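One contact in two related proteins. Structure 1 is putative Zn-dependent exopeptidase from Bacteroides vulgatus, which is probably a zinc-dependent exopeptidase of family M28, an aminopeptidase that would remove residues from the N-termini of peptides: PDB 3GUX (chain A, 1.80 Å), residues 215-220 and 252-257. Structure 2 is leucine aminopeptidase from Parabacteroides distasonis: PDB 3TC8 (chain B, 1.06 Å), residues 212-217 and 249-254. One frame, after least-squares fit of the local backbone (RMSD 0.35 Å); residues are numbered along the deposited sequences.

Structure 1 (3GUX); sequences EGYSAR and DDHIYV.
With CG anti to the backbone N (chi1 -171°), Tyr217 swings its ring toward Ile255, whose CG1, anti to the carbonyl carbon (chi1 -67°), lies over the centre of one face, a CH-pi contact 3.9 Å from CG1 to the ring centroid. An aromatic ring offers a flat apolar surface for a branched aliphatic chain; Tyr217 OH is hydrogen-bonded to Asn258. CB of Tyr217 touches His254 NE2 at 3.8 Å. His254 NE2 gives a hydrogen bond to Glu215 OE1 (2.8 Å), meeting it from above the carboxylate plane. Ser218 N and OG grip the same oxygen, while Glu215 OE2 caps Tyr217 N; a carboxylate suits this place because it can accept several donors at once. Ser218 OG also bonds Asp267 N. The contact joins the turn leading into helix 218-221 to the first turn of helix 253-260, beside outermost strand 265-269.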
loop_
_atom_site.group_PDB
_atom_site.type_symbol
_atom_site.label_atom_id
_atom_site.label_comp_id
_atom_site.label_asym_id
_atom_site.label_seq_id
_atom_site.Cartn_x
_atom_site.Cartn_y
_atom_site.Cartn_z
ATOM N N GLU A 215 -7.122 -6.785 -11.553
ATOM C CA GLU A 215 -8.310 -6.273 -10.883
ATOM C C GLU A 215 -9.041 -5.342 -11.836
ATOM O O GLU A 215 -8.399 -4.536 -12.551
ATOM C CB GLU A 215 -7.916 -5.596 -9.568
ATOM C CG GLU A 215 -9.095 -5.109 -8.724
ATOM C CD GLU A 215 -9.626 -3.757 -9.184
ATOM O OE1 GLU A 215 -8.819 -2.890 -9.577
ATOM O OE2 GLU A 215 -10.849 -3.552 -9.143
ATOM N N GLY A 216 -10.374 -5.465 -11.849
ATOM C CA GLY A 216 -11.221 -4.751 -12.811
ATOM C C GLY A 216 -11.018 -3.256 -12.978
ATOM O O GLY A 216 -10.848 -2.784 -14.105
ATOM N N TYR A 217 -11.084 -2.500 -11.880
ATOM C CA TYR A 217 -10.909 -1.042 -11.951
ATOM C C TYR A 217 -9.488 -0.691 -12.418
ATOM O O TYR A 217 -9.316 0.134 -13.348
ATOM C CB TYR A 217 -11.275 -0.360 -10.632
ATOM C CG TYR A 217 -11.314 1.140 -10.731
ATOM C CD1 TYR A 217 -12.484 1.808 -11.084
ATOM C CD2 TYR A 217 -10.176 1.897 -10.477
ATOM C CE1 TYR A 217 -12.505 3.213 -11.208
ATOM C CE2 TYR A 217 -10.177 3.272 -10.582
ATOM C CZ TYR A 217 -11.342 3.929 -10.923
ATOM O OH TYR A 217 -11.290 5.296 -11.020
ATOM N N SER A 218 -8.492 -1.344 -11.825
ATOM C CA SER A 218 -7.097 -1.154 -12.223
ATOM C C SER A 218 -6.891 -1.403 -13.743
ATOM O O SER A 218 -6.179 -0.655 -14.393
ATOM C CB SER A 218 -6.153 -2.069 -11.426
ATOM O OG SER A 218 -6.231 -1.871 -9.988
ATOM N N ALA A 219 -7.559 -2.430 -14.277
ATOM C CA ALA A 219 -7.455 -2.843 -15.671
ATOM C C ALA A 219 -8.137 -1.901 -16.649
ATOM O O ALA A 219 -7.956 -2.050 -17.854
ATOM C CB ALA A 219 -8.024 -4.244 -15.823
ATOM N N ARG A 220 -8.988 -0.979 -16.188
ATOM C CA ARG A 220 -9.542 0.026 -17.107
ATOM C C ARG A 220 -8.989 1.436 -16.847
ATOM O O ARG A 220 -9.151 2.307 -17.666
ATOM C CB ARG A 220 -11.067 0.005 -17.114
ATOM C CG ARG A 220 -11.744 0.489 -15.913
ATOM C CD ARG A 220 -13.242 0.465 -16.169
ATOM N NE ARG A 220 -13.921 0.986 -14.989
ATOM C CZ ARG A 220 -14.207 2.270 -14.766
ATOM N NH1 ARG A 220 -13.906 3.228 -15.643
ATOM N NH2 ARG A 220 -14.818 2.607 -13.641
ATOM N N ASP A 252 -12.023 -0.276 -3.580
ATOM C CA ASP A 252 -10.814 -0.230 -2.746
ATOM C C ASP A 252 -10.195 1.168 -2.846
ATOM O O ASP A 252 -10.615 1.963 -3.666
ATOM C CB ASP A 252 -9.840 -1.342 -3.186
ATOM C CG ASP A 252 -9.024 -1.925 -2.035
ATOM O OD1 ASP A 252 -8.962 -1.267 -0.973
ATOM O OD2 ASP A 252 -8.407 -3.017 -2.206
ATOM N N ASP A 253 -9.162 1.438 -2.069
ATOM C CA ASP A 253 -8.585 2.777 -1.987
ATOM C C ASP A 253 -8.094 3.341 -3.332
ATOM O O ASP A 253 -8.127 4.562 -3.544
ATOM C CB ASP A 253 -7.437 2.775 -0.959
ATOM C CG ASP A 253 -7.910 2.560 0.499
ATOM O OD1 ASP A 253 -8.875 3.222 0.936
ATOM O OD2 ASP A 253 -7.259 1.766 1.233
ATOM N N HIS A 254 -7.652 2.453 -4.230
ATOM C CA HIS A 254 -7.131 2.855 -5.534
ATOM C C HIS A 254 -8.178 3.581 -6.385
ATOM O O HIS A 254 -7.801 4.410 -7.198
ATOM C CB HIS A 254 -6.562 1.652 -6.274
ATOM C CG HIS A 254 -7.577 0.650 -6.707
ATOM N ND1 HIS A 254 -8.497 0.091 -5.846
ATOM C CD2 HIS A 254 -7.769 0.053 -7.899
ATOM C CE1 HIS A 254 -9.240 -0.779 -6.507
ATOM N NE2 HIS A 254 -8.811 -0.826 -7.755
ATOM N N ILE A 255 -9.465 3.260 -6.203
ATOM C CA ILE A 255 -10.541 3.953 -6.906
ATOM C C ILE A 255 -10.509 5.426 -6.573
ATOM O O ILE A 255 -10.601 6.257 -7.462
ATOM C CB ILE A 255 -11.945 3.387 -6.562
ATOM C CG1 ILE A 255 -12.087 1.958 -7.102
ATOM C CG2 ILE A 255 -13.059 4.290 -7.132
ATOM C CD1 ILE A 255 -13.517 1.415 -7.023
ATOM N N TYR A 256 -10.368 5.752 -5.291
ATOM C CA TYR A 256 -10.355 7.167 -4.871
ATOM C C TYR A 256 -9.041 7.860 -5.265
ATOM O O TYR A 256 -9.086 8.874 -5.977
ATOM C CB TYR A 256 -10.738 7.269 -3.403
ATOM C CG TYR A 256 -12.135 6.712 -3.256
ATOM C CD1 TYR A 256 -13.229 7.404 -3.759
ATOM C CD2 TYR A 256 -12.353 5.465 -2.719
ATOM C CE1 TYR A 256 -14.513 6.881 -3.664
ATOM C CE2 TYR A 256 -13.622 4.932 -2.636
ATOM C CZ TYR A 256 -14.697 5.640 -3.082
ATOM O OH TYR A 256 -15.972 5.104 -2.986
ATOM N N VAL A 257 -7.889 7.291 -4.888
ATOM C CA VAL A 257 -6.566 7.807 -5.346
ATOM C C VAL A 257 -6.629 8.289 -6.781
ATOM O O VAL A 257 -6.274 9.443 -7.102
ATOM C CB VAL A 257 -5.442 6.720 -5.212
ATOM C CG1 VAL A 257 -4.327 6.990 -6.158
ATOM C CG2 VAL A 257 -4.937 6.639 -3.772
#

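Structure 2 (3TC8); sequences EQQSLR and DDHQYV.
Gln214 has CG anti to the carbonyl carbon (chi1 -60°) and is extended beyond it, which carries its amide to Gln252; that residue's CG sits between backbone N and carbonyl carbon (chi1 78°). Gln214 NE2 donates an almost straight hydrogen bond to Gln252 OE1 (2.9 Å, 178°), above the carbonyl plane of the acceptor. Glutamine suits both places, its amide supplying donor and acceptor alike; Gln214 NE2 also bonds Ile247 O. CB of Gln214 touches His251 NE2 at 3.9 Å. His251 NE2 gives a hydrogen bond to Glu212 OE1 (2.8 Å), meeting it from above the carboxylate plane. Ser215 N and OG grip the same oxygen, while Glu212 OE2 caps Gln214 N; a carboxylate suits this place because it can accept several donors at once. Ser215 OG also bonds Asp264 N.

Structure 1 against structure 2
The sharpest difference is the hydrogen bond from Gln214(B) NE2 to Gln252(B) OE1 (2.9 Å), present in structure 2 alone; the side chain of Ile255(A) has no polar atom to make it. Tyr217(A) stands against Gln214(B), and Ile255(A) against Gln252(B). The two positions touch in both structures, in structure 1 through Ile255(A) CG1 and the ring of Tyr217(A). The CB atoms coincide at both positions, but chi1 is -171° in Tyr217(A) and -60° in Gln214(B), so the ring and the amide leave the shared backbone in different directions. Ile255(A) CD1 and Gln214(B) NE2 stand 1.9 Å apart after superposition: a methyl of one segment lies close to where the other segment places its amide nitrogen. Tyr217(A) CE1 touches Arg220(A) NH2 at 3.4 Å in structure 1 alone, and the arginine lies differently, perhaps partly for want of the ring in structure 2. Next to the exchanged pair, Glu215(A), Ser218(A) and His254(A) and their counterparts Glu212(B), Ser215(B) and His251(B) keep their places; in both structures the carboxylate accepts from the imidazole and the serine. Away from the interface, Leu216(B) extends past the CB it shares with Ala219(A), and Gln213(B) adds a side chain where Gly216(A) has none.

Structure 2 (3TC8)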
loop_
_atom_site.group_PDB
_atom_site.type_symbol
_atom_site.label_atom_id
_atom_site.label_comp_id
_atom_site.label_asym_id
_atom_site.label_seq_id
_atom_site.Cartn_x
_atom_site.Cartn_y
_atom_site.Cartn_z
ATOM N N GLU B 212 -7.406 -6.934 -11.448
ATOM C CA GLU B 212 -8.665 -6.388 -10.953
ATOM C C GLU B 212 -9.263 -5.402 -11.963
ATOM O O GLU B 212 -8.549 -4.705 -12.656
ATOM C CB GLU B 212 -8.356 -5.803 -9.561
ATOM C CG GLU B 212 -9.534 -5.249 -8.797
ATOM C CD GLU B 212 -9.980 -3.867 -9.210
ATOM O OE1 GLU B 212 -9.095 -3.035 -9.511
ATOM O OE2 GLU B 212 -11.227 -3.616 -9.225
ATOM N N GLN B 213 -10.585 -5.342 -12.017
ATOM C CA GLN B 213 -11.242 -4.615 -13.128
ATOM C C GLN B 213 -11.004 -3.123 -13.124
ATOM O O GLN B 213 -10.708 -2.556 -14.170
ATOM C CB GLN B 213 -12.748 -4.869 -13.143
ATOM C CG GLN B 213 -13.105 -6.224 -13.623
ATOM C CD GLN B 213 -12.696 -6.482 -15.031
ATOM O OE1 GLN B 213 -12.848 -5.625 -15.889
ATOM N NE2 GLN B 213 -12.039 -7.627 -15.246
ATOM N N GLN B 214 -11.081 -2.466 -11.948
ATOM C CA GLN B 214 -10.871 -1.024 -11.939
ATOM C C GLN B 214 -9.421 -0.676 -12.307
ATOM O O GLN B 214 -9.150 0.304 -13.000
ATOM C CB GLN B 214 -11.212 -0.411 -10.591
ATOM C CG GLN B 214 -12.661 -0.648 -10.184
ATOM C CD GLN B 214 -13.074 0.279 -9.059
ATOM O OE1 GLN B 214 -13.480 1.424 -9.309
ATOM N NE2 GLN B 214 -12.973 -0.178 -7.824
ATOM N N SER B 215 -8.500 -1.538 -11.863
ATOM C CA SER B 215 -7.086 -1.426 -12.170
ATOM C C SER B 215 -6.852 -1.532 -13.662
ATOM O O SER B 215 -6.070 -0.773 -14.241
ATOM C CB SER B 215 -6.351 -2.568 -11.432
ATOM O OG SER B 215 -6.482 -2.503 -10.033
ATOM N N LEU B 216 -7.467 -2.534 -14.291
ATOM C CA LEU B 216 -7.353 -2.682 -15.740
ATOM C C LEU B 216 -7.953 -1.506 -16.503
ATOM O O LEU B 216 -7.383 -1.006 -17.461
ATOM C CB LEU B 216 -8.036 -3.972 -16.167
ATOM C CG LEU B 216 -7.332 -5.292 -15.925
ATOM C CD1 LEU B 216 -8.300 -6.448 -16.082
ATOM C CD2 LEU B 216 -6.081 -5.404 -16.764
ATOM N N ARG B 217 -9.142 -1.072 -16.080
ATOM C CA ARG B 217 -9.781 0.017 -16.790
ATOM C C ARG B 217 -8.976 1.304 -16.737
ATOM O O ARG B 217 -8.876 2.024 -17.741
ATOM C CB ARG B 217 -11.201 0.227 -16.285
ATOM C CG ARG B 217 -12.118 1.017 -17.239
ATOM C CD ARG B 217 -12.531 0.205 -18.474
ATOM N NE ARG B 217 -13.641 0.821 -19.174
ATOM C CZ ARG B 217 -13.567 1.814 -20.061
ATOM N NH1 ARG B 217 -12.400 2.269 -20.471
ATOM N NH2 ARG B 217 -14.700 2.352 -20.527
ATOM N N ASP B 249 -11.886 -0.345 -3.377
ATOM C CA ASP B 249 -10.691 -0.229 -2.557
ATOM C C ASP B 249 -10.070 1.134 -2.733
ATOM O O ASP B 249 -10.542 1.969 -3.530
ATOM C CB ASP B 249 -9.715 -1.356 -2.910
ATOM C CG ASP B 249 -8.929 -1.894 -1.737
ATOM O OD1 ASP B 249 -8.880 -1.233 -0.679
ATOM O OD2 ASP B 249 -8.330 -3.025 -1.884
ATOM N N ASP B 250 -9.017 1.431 -1.971
ATOM C CA ASP B 250 -8.492 2.763 -1.928
ATOM C C ASP B 250 -8.060 3.295 -3.286
ATOM O O ASP B 250 -8.089 4.491 -3.522
ATOM C CB ASP B 250 -7.280 2.814 -0.955
ATOM C CG ASP B 250 -7.631 2.636 0.545
ATOM O OD1 ASP B 250 -8.382 3.457 1.044
ATOM O OD2 ASP B 250 -7.114 1.707 1.182
ATOM N N HIS B 251 -7.605 2.393 -4.164
ATOM C CA HIS B 251 -7.115 2.842 -5.479
ATOM C C HIS B 251 -8.173 3.559 -6.311
ATOM O O HIS B 251 -7.830 4.486 -7.058
ATOM C CB HIS B 251 -6.517 1.661 -6.259
ATOM C CG HIS B 251 -7.482 0.611 -6.679
ATOM N ND1 HIS B 251 -8.385 0.056 -5.796
ATOM C CD2 HIS B 251 -7.675 0.023 -7.887
ATOM C CE1 HIS B 251 -9.107 -0.833 -6.454
ATOM N NE2 HIS B 251 -8.687 -0.879 -7.722
ATOM N N GLN B 252 -9.452 3.219 -6.126
ATOM C CA GLN B 252 -10.482 3.914 -6.924
ATOM C C GLN B 252 -10.541 5.404 -6.606
ATOM O O GLN B 252 -10.836 6.211 -7.466
ATOM C CB GLN B 252 -11.844 3.288 -6.793
ATOM C CG GLN B 252 -12.566 3.599 -5.574
ATOM C CD GLN B 252 -13.836 2.761 -5.486
ATOM O OE1 GLN B 252 -13.759 1.543 -5.593
ATOM N NE2 GLN B 252 -14.976 3.405 -5.192
ATOM N N TYR B 253 -10.264 5.750 -5.342
ATOM C CA TYR B 253 -10.326 7.116 -4.902
ATOM C C TYR B 253 -9.068 7.897 -5.261
ATOM O O TYR B 253 -9.131 9.101 -5.453
ATOM C CB TYR B 253 -10.695 7.165 -3.416
ATOM C CG TYR B 253 -12.059 6.687 -3.108
ATOM C CD1 TYR B 253 -13.171 7.475 -3.381
ATOM C CD2 TYR B 253 -12.264 5.430 -2.588
ATOM C CE1 TYR B 253 -14.468 7.029 -3.082
ATOM C CE2 TYR B 253 -13.553 4.950 -2.314
ATOM C CZ TYR B 253 -14.641 5.741 -2.552
ATOM O OH TYR B 253 -15.887 5.280 -2.248
ATOM N N VAL B 254 -7.937 7.194 -5.365
ATOM C CA VAL B 254 -6.724 7.816 -5.893
ATOM C C VAL B 254 -6.943 8.135 -7.384
ATOM O O VAL B 254 -6.607 9.245 -7.821
ATOM C CB VAL B 254 -5.507 6.929 -5.677
ATOM C CG1 VAL B 254 -4.292 7.497 -6.386
ATOM C CG2 VAL B 254 -5.257 6.702 -4.167
#